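Local coordinates for B-type Cna protein (Enterococcus faecium, PDB 6FWY), which is the thioester domain of an LPXTG-anchored surface protein with no established function, and as a thioester domain probably serves in covalent attachment to a host target, at residues A[74-79]-A[153-158]; A[240-245]-A[261-266]. One frame throughout, in Å; residues are numbered along the deposited sequence.

Both interactions lie near the middle of an elongated chain and meet each other, Tyr79 and Pro155 of interaction 1 packing on Met261 and Asn245 of interaction 2. Interaction 1 is a surface contact without hydrogen bonds across it: the first turn of helix 76-84 touches the loop 153-158 through one aromatic ring and one carboxylate, burying 254 Å². Interaction 2 is partly buried, covers 593 Å², and joins the two strands of a hairpin by six backbone hydrogen bonds. Thr157, further along the loop, probably bonds to Glu266 with Thr157 OG1 2.5 Å from Glu266 OE1, tying the loop of the first contact to the hairpin of the second.

Interaction 1 (A[74-79]-A[153-158]); sequences GSDEFY and DTPNTE
The Tyr79 ring carries the loop from Thr154 to Pro155 over one of its faces and has Asp153 at its edge. Pro155 N stands 3.7 Å above the ring plane, over the centre. Pro155 CD lies 4.0 Å from the ring centroid. Its direction is 20° off the ring normal, which meets the geometry of a CH-pi contact. The remaining contacts spread over the same face: Pro155 CB lies against Tyr79 CD1 and CE1, while the carbonyl carbon Thr154 C approaches Tyr79 CE2 to 3.4 Å. Near the ring plane, Asp153 O is 3.8 Å from Tyr79 CD2. The bond from CA to CB of Tyr79 points toward the loop, and Tyr79 CG, anti to the backbone N (chi1 172°), lies against Pro155 CD.

Asp76 adds a carboxylate-to-carbon contact beside the ring. Its OD1 comes within 3.4 Å of Pro155 CD and its OD2 within 3.5 Å of Thr154 CG2, so the two oxygens address neighbouring residues. These are van der Waals contacts, as no hydrogen bond crosses the interface. The loop is shaped from within instead: Thr154 OG1 accepts from Asn156 N at 3.1 Å, forming an ST turn. On the helix side, Ser75 is the N-cap, although its OG receives Glu77 N and Phe78 N only weakly.

Asp153 is held separately, its OD2 by Tyr147 and its O by Arg80. The contact sets the start of helix 76-84 against the loop that leads from helix 131-150 into strand 159-169, with Tyr79 also touching Pro246 of strand 231-250.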
loop_
_atom_site.group_PDB
_atom_site.type_symbol
_atom_site.label_atom_id
_atom_site.label_comp_id
_atom_site.label_asym_id
_atom_site.label_seq_id
_atom_site.Cartn_x
_atom_site.Cartn_y
_atom_site.Cartn_z
ATOM N N GLY A 74 -1.597 -8.408 -2.570
ATOM C CA GLY A 74 -1.117 -8.107 -3.931
ATOM C C GLY A 74 0.370 -7.821 -3.966
ATOM O O GLY A 74 0.920 -7.228 -3.025
ATOM N N SER A 75 1.041 -8.242 -5.042
ATOM C CA SER A 75 2.480 -8.006 -5.168
ATOM C C SER A 75 2.826 -6.524 -5.392
ATOM O O SER A 75 1.954 -5.698 -5.644
ATOM C CB SER A 75 3.035 -8.832 -6.318
ATOM O OG SER A 75 2.533 -8.342 -7.533
ATOM N N ASP A 76 4.114 -6.200 -5.329
ATOM C CA ASP A 76 4.590 -4.870 -5.678
ATOM C C ASP A 76 4.210 -4.469 -7.111
ATOM O O ASP A 76 3.969 -3.292 -7.394
ATOM C CB ASP A 76 6.105 -4.771 -5.463
ATOM C CG ASP A 76 6.509 -4.849 -3.984
ATOM O OD1 ASP A 76 5.606 -4.758 -3.089
ATOM O OD2 ASP A 76 7.725 -5.024 -3.716
ATOM N N GLU A 77 4.141 -5.441 -8.010
ATOM C CA GLU A 77 3.728 -5.180 -9.396
ATOM C C GLU A 77 2.293 -4.648 -9.425
ATOM O O GLU A 77 2.018 -3.657 -10.087
ATOM C CB GLU A 77 3.863 -6.440 -10.278
ATOM C CG GLU A 77 5.286 -6.996 -10.366
ATOM C CD GLU A 77 5.409 -8.175 -11.335
ATOM O OE1 GLU A 77 4.463 -8.994 -11.419
ATOM O OE2 GLU A 77 6.454 -8.286 -12.037
ATOM N N PHE A 78 1.392 -5.301 -8.697
ATOM C CA PHE A 78 0.006 -4.842 -8.590
ATOM C C PHE A 78 -0.099 -3.487 -7.869
ATOM O O PHE A 78 -0.890 -2.648 -8.272
ATOM C CB PHE A 78 -0.897 -5.905 -7.936
ATOM C CG PHE A 78 -1.368 -6.979 -8.891
ATOM C CD1 PHE A 78 -2.410 -6.723 -9.778
ATOM C CD2 PHE A 78 -0.746 -8.220 -8.938
ATOM C CE1 PHE A 78 -2.821 -7.693 -10.701
ATOM C CE2 PHE A 78 -1.161 -9.195 -9.867
ATOM C CZ PHE A 78 -2.211 -8.943 -10.727
ATOM N N TYR A 79 0.699 -3.263 -6.831
ATOM C CA TYR A 79 0.762 -1.945 -6.183
ATOM C C TYR A 79 1.052 -0.877 -7.210
ATOM O O TYR A 79 0.322 0.091 -7.308
ATOM C CB TYR A 79 1.833 -1.910 -5.080
ATOM C CG TYR A 79 2.067 -0.527 -4.511
ATOM C CD1 TYR A 79 1.159 0.054 -3.616
ATOM C CD2 TYR A 79 3.195 0.209 -4.868
ATOM C CE1 TYR A 79 1.373 1.333 -3.104
ATOM C CE2 TYR A 79 3.428 1.478 -4.377
ATOM C CZ TYR A 79 2.515 2.039 -3.495
ATOM O OH TYR A 79 2.744 3.282 -2.999
ATOM N N ASP A 153 8.964 1.549 -6.812
ATOM C CA ASP A 153 8.125 1.926 -5.656
ATOM C C ASP A 153 7.330 0.740 -5.137
ATOM O O ASP A 153 6.862 -0.105 -5.912
ATOM C CB ASP A 153 7.154 3.062 -5.990
ATOM C CG ASP A 153 7.844 4.269 -6.594
ATOM O OD1 ASP A 153 8.632 4.927 -5.892
ATOM O OD2 ASP A 153 7.590 4.559 -7.796
ATOM N N THR A 154 7.177 0.705 -3.817
ATOM C CA THR A 154 6.496 -0.372 -3.094
ATOM C C THR A 154 5.614 0.275 -2.033
ATOM O O THR A 154 5.753 1.474 -1.771
ATOM C CB THR A 154 7.502 -1.312 -2.388
ATOM O OG1 THR A 154 7.995 -0.692 -1.193
ATOM C CG2 THR A 154 8.708 -1.677 -3.316
ATOM N N PRO A 155 4.716 -0.514 -1.389
ATOM C CA PRO A 155 3.942 0.020 -0.252
ATOM C C PRO A 155 4.687 0.005 1.107
ATOM O O PRO A 155 4.048 0.135 2.158
ATOM C CB PRO A 155 2.717 -0.904 -0.222
ATOM C CG PRO A 155 3.243 -2.206 -0.724
ATOM C CD PRO A 155 4.267 -1.874 -1.766
ATOM N N ASN A 156 6.004 -0.151 1.088
ATOM C CA ASN A 156 6.826 -0.214 2.281
ATOM C C ASN A 156 6.593 0.977 3.244
ATOM O O ASN A 156 6.495 2.119 2.822
ATOM C CB ASN A 156 8.316 -0.303 1.895
ATOM C CG ASN A 156 9.247 -0.318 3.104
ATOM O OD1 ASN A 156 9.300 -1.300 3.822
ATOM N ND2 ASN A 156 9.978 0.779 3.332
ATOM N N THR A 157 6.464 0.645 4.525
ATOM C CA THR A 157 6.405 1.617 5.606
ATOM C C THR A 157 7.831 1.831 6.100
ATOM O O THR A 157 8.489 0.886 6.513
ATOM C CB THR A 157 5.489 1.117 6.752
ATOM O OG1 THR A 157 4.139 1.081 6.283
ATOM C CG2 THR A 157 5.551 2.044 7.980
ATOM N N GLU A 158 8.306 3.067 6.003
ATOM C CA GLU A 158 9.562 3.481 6.617
ATOM C C GLU A 158 9.232 3.949 8.032
ATOM O O GLU A 158 8.261 4.694 8.232
ATOM C CB GLU A 158 10.204 4.642 5.849
ATOM C CG GLU A 158 10.524 4.383 4.381
ATOM C CD GLU A 158 10.903 5.660 3.618
ATOM O OE1 GLU A 158 10.784 6.780 4.197
ATOM O OE2 GLU A 158 11.348 5.573 2.429
#

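Interaction 2 (A[240-245]-A[261-266]); sequences NVSTTN and MITTSE
Thr243 and Thr264 form a hydrogen-bonded antiparallel pair at the middle of this hairpin, Thr243 N bonding to Thr264 O and Thr264 N returning to Thr243 O at 2.7 Å. The second bond is nearly straight, with 175° at the hydrogen. Val241 with Glu266 and Asn245 with Ile262 repeat the arrangement, giving six backbone bonds, and the strand segments run at 151° to each other.

The more deeply buried packing is on the face carrying Val241, Thr243, Asn245, Ile262, Thr264 and Glu266. Val241, Thr243, Asn245 and Glu266 are buried there, while Ile262 and Thr264 are partly exposed. Glu266 CB sits 4.0 Å from both Val241 CG2 and Thr243 CG2, and Thr264 CG2 meets Thr243 CG2 at the same separation. Glu266 CG is anti to its backbone N (chi1 177°). The chain, extended beyond CG, ends with Glu266 OE1 beside Thr243, 4.0 Å from Thr243 CG2. A water bridges the two, donating to Glu266 OE1 at 2.7 Å and to Thr243 OG1. That carboxylate oxygen has a further partner in Thr157, and Lys183 binds the Thr243 hydroxyl.

The other face, with Ser242, Thr244, Thr263 and Ser265, is more open to solvent, and its contacts are mainly polar. Thr244 OG1 and Thr263 OG1 hydrogen-bond at 2.7 Å across a non-hydrogen-bonded pair, and Ser242 OG rests on Thr263 CG2.

At the start of 261-266 the Met261 chain, bent at chi2 and chi3, brings Met261 CE to 3.5 Å from Thr244 O. Within the larger antiparallel sheet, strand 231-250 is also bonded to strand 185-191 through Asn240 and Asn186, and strand 258-277 to the region of strand 5-6 through Ser265 and Thr7, while Met261 packs on Phe82 of helix 76-84.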
loop_
_atom_site.group_PDB
_atom_site.type_symbol
_atom_site.label_atom_id
_atom_site.label_comp_id
_atom_site.label_asym_id
_atom_site.label_seq_id
_atom_site.Cartn_x
_atom_site.Cartn_y
_atom_site.Cartn_z
ATOM N N ASN A 240 2.393 2.434 14.580
ATOM C CA ASN A 240 1.094 1.936 14.206
ATOM C C ASN A 240 0.562 2.946 13.208
ATOM O O ASN A 240 0.245 4.087 13.574
ATOM C CB ASN A 240 0.164 1.806 15.411
ATOM C CG ASN A 240 -1.118 1.055 15.069
ATOM O OD1 ASN A 240 -1.262 0.492 13.967
ATOM N ND2 ASN A 240 -2.048 1.031 15.994
ATOM N N VAL A 241 0.507 2.523 11.950
ATOM C CA VAL A 241 0.258 3.424 10.845
ATOM C C VAL A 241 -0.915 2.982 9.997
ATOM O O VAL A 241 -1.378 1.854 10.070
ATOM C CB VAL A 241 1.498 3.593 9.941
ATOM C CG1 VAL A 241 2.685 4.074 10.761
ATOM C CG2 VAL A 241 1.839 2.307 9.183
ATOM N N SER A 242 -1.384 3.926 9.207
ATOM C CA SER A 242 -2.374 3.695 8.192
ATOM C C SER A 242 -1.594 3.426 6.905
ATOM O O SER A 242 -0.618 4.125 6.628
ATOM C CB SER A 242 -3.222 4.943 8.055
ATOM O OG SER A 242 -4.312 4.696 7.229
ATOM N N THR A 243 -1.995 2.407 6.146
ATOM C CA THR A 243 -1.346 2.081 4.887
ATOM C C THR A 243 -2.397 1.598 3.878
ATOM O O THR A 243 -3.343 0.901 4.242
ATOM C CB THR A 243 -0.210 1.032 5.095
ATOM O OG1 THR A 243 0.627 0.948 3.926
ATOM C CG2 THR A 243 -0.759 -0.398 5.448
ATOM N N THR A 244 -2.239 2.008 2.621
ATOM C CA THR A 244 -3.143 1.603 1.526
ATOM C C THR A 244 -2.376 0.681 0.564
ATOM O O THR A 244 -1.499 1.132 -0.183
ATOM C CB THR A 244 -3.771 2.844 0.847
ATOM O OG1 THR A 244 -4.509 3.593 1.834
ATOM C CG2 THR A 244 -4.747 2.472 -0.252
ATOM N N ASN A 245 -2.696 -0.618 0.628
ATOM C CA ASN A 245 -1.998 -1.695 -0.122
ATOM C C ASN A 245 -2.993 -2.495 -0.984
ATOM O O ASN A 245 -4.192 -2.499 -0.699
ATOM C CB ASN A 245 -1.325 -2.681 0.859
ATOM C CG ASN A 245 -0.338 -2.006 1.821
ATOM O OD1 ASN A 245 -0.169 -0.787 1.817
ATOM N ND2 ASN A 245 0.302 -2.797 2.638
ATOM N N MET A 261 -7.174 -1.656 -3.937
ATOM C CA MET A 261 -6.415 -0.953 -2.923
ATOM C C MET A 261 -7.306 -0.776 -1.702
ATOM O O MET A 261 -8.408 -0.270 -1.814
ATOM C CB MET A 261 -5.958 0.410 -3.440
ATOM C CG MET A 261 -4.953 0.309 -4.589
ATOM S SD MET A 261 -3.337 -0.363 -4.150
ATOM C CE MET A 261 -2.547 1.114 -3.532
ATOM N N ILE A 262 -6.821 -1.237 -0.555
ATOM C CA ILE A 262 -7.530 -1.073 0.714
ATOM C C ILE A 262 -6.653 -0.398 1.761
ATOM O O ILE A 262 -5.500 -0.782 1.965
ATOM C CB ILE A 262 -8.057 -2.423 1.239
ATOM C CG1 ILE A 262 -9.057 -2.990 0.221
ATOM C CG2 ILE A 262 -8.707 -2.263 2.616
ATOM C CD1 ILE A 262 -9.545 -4.370 0.537
ATOM N N THR A 263 -7.232 0.602 2.419
ATOM C CA THR A 263 -6.610 1.278 3.553
ATOM C C THR A 263 -6.772 0.356 4.765
ATOM O O THR A 263 -7.872 -0.042 5.100
ATOM C CB THR A 263 -7.256 2.669 3.776
ATOM O OG1 THR A 263 -7.087 3.439 2.579
ATOM C CG2 THR A 263 -6.630 3.434 4.950
ATOM N N THR A 264 -5.650 -0.014 5.375
ATOM C CA THR A 264 -5.630 -0.850 6.581
ATOM C C THR A 264 -4.539 -0.330 7.531
ATOM O O THR A 264 -3.973 0.738 7.291
ATOM C CB THR A 264 -5.445 -2.346 6.220
ATOM O OG1 THR A 264 -5.527 -3.161 7.408
ATOM C CG2 THR A 264 -4.080 -2.586 5.469
ATOM N N SER A 265 -4.275 -1.047 8.619
ATOM C CA SER A 265 -3.206 -0.672 9.569
ATOM C C SER A 265 -1.994 -1.580 9.407
ATOM O O SER A 265 -2.111 -2.706 8.888
ATOM C CB SER A 265 -3.689 -0.741 11.021
ATOM O OG SER A 265 -4.327 -1.976 11.257
ATOM N N GLU A 266 -0.841 -1.068 9.835
ATOM C CA GLU A 266 0.401 -1.828 9.907
ATOM C C GLU A 266 1.175 -1.446 11.172
ATOM O O GLU A 266 1.264 -0.273 11.512
ATOM C CB GLU A 266 1.269 -1.570 8.662
ATOM C CG GLU A 266 2.629 -2.265 8.664
ATOM C CD GLU A 266 3.461 -1.934 7.431
ATOM O OE1 GLU A 266 3.004 -1.140 6.579
ATOM O OE2 GLU A 266 4.579 -2.506 7.273
HETATM O O HOH W 1 2.627 -1.435 3.885
#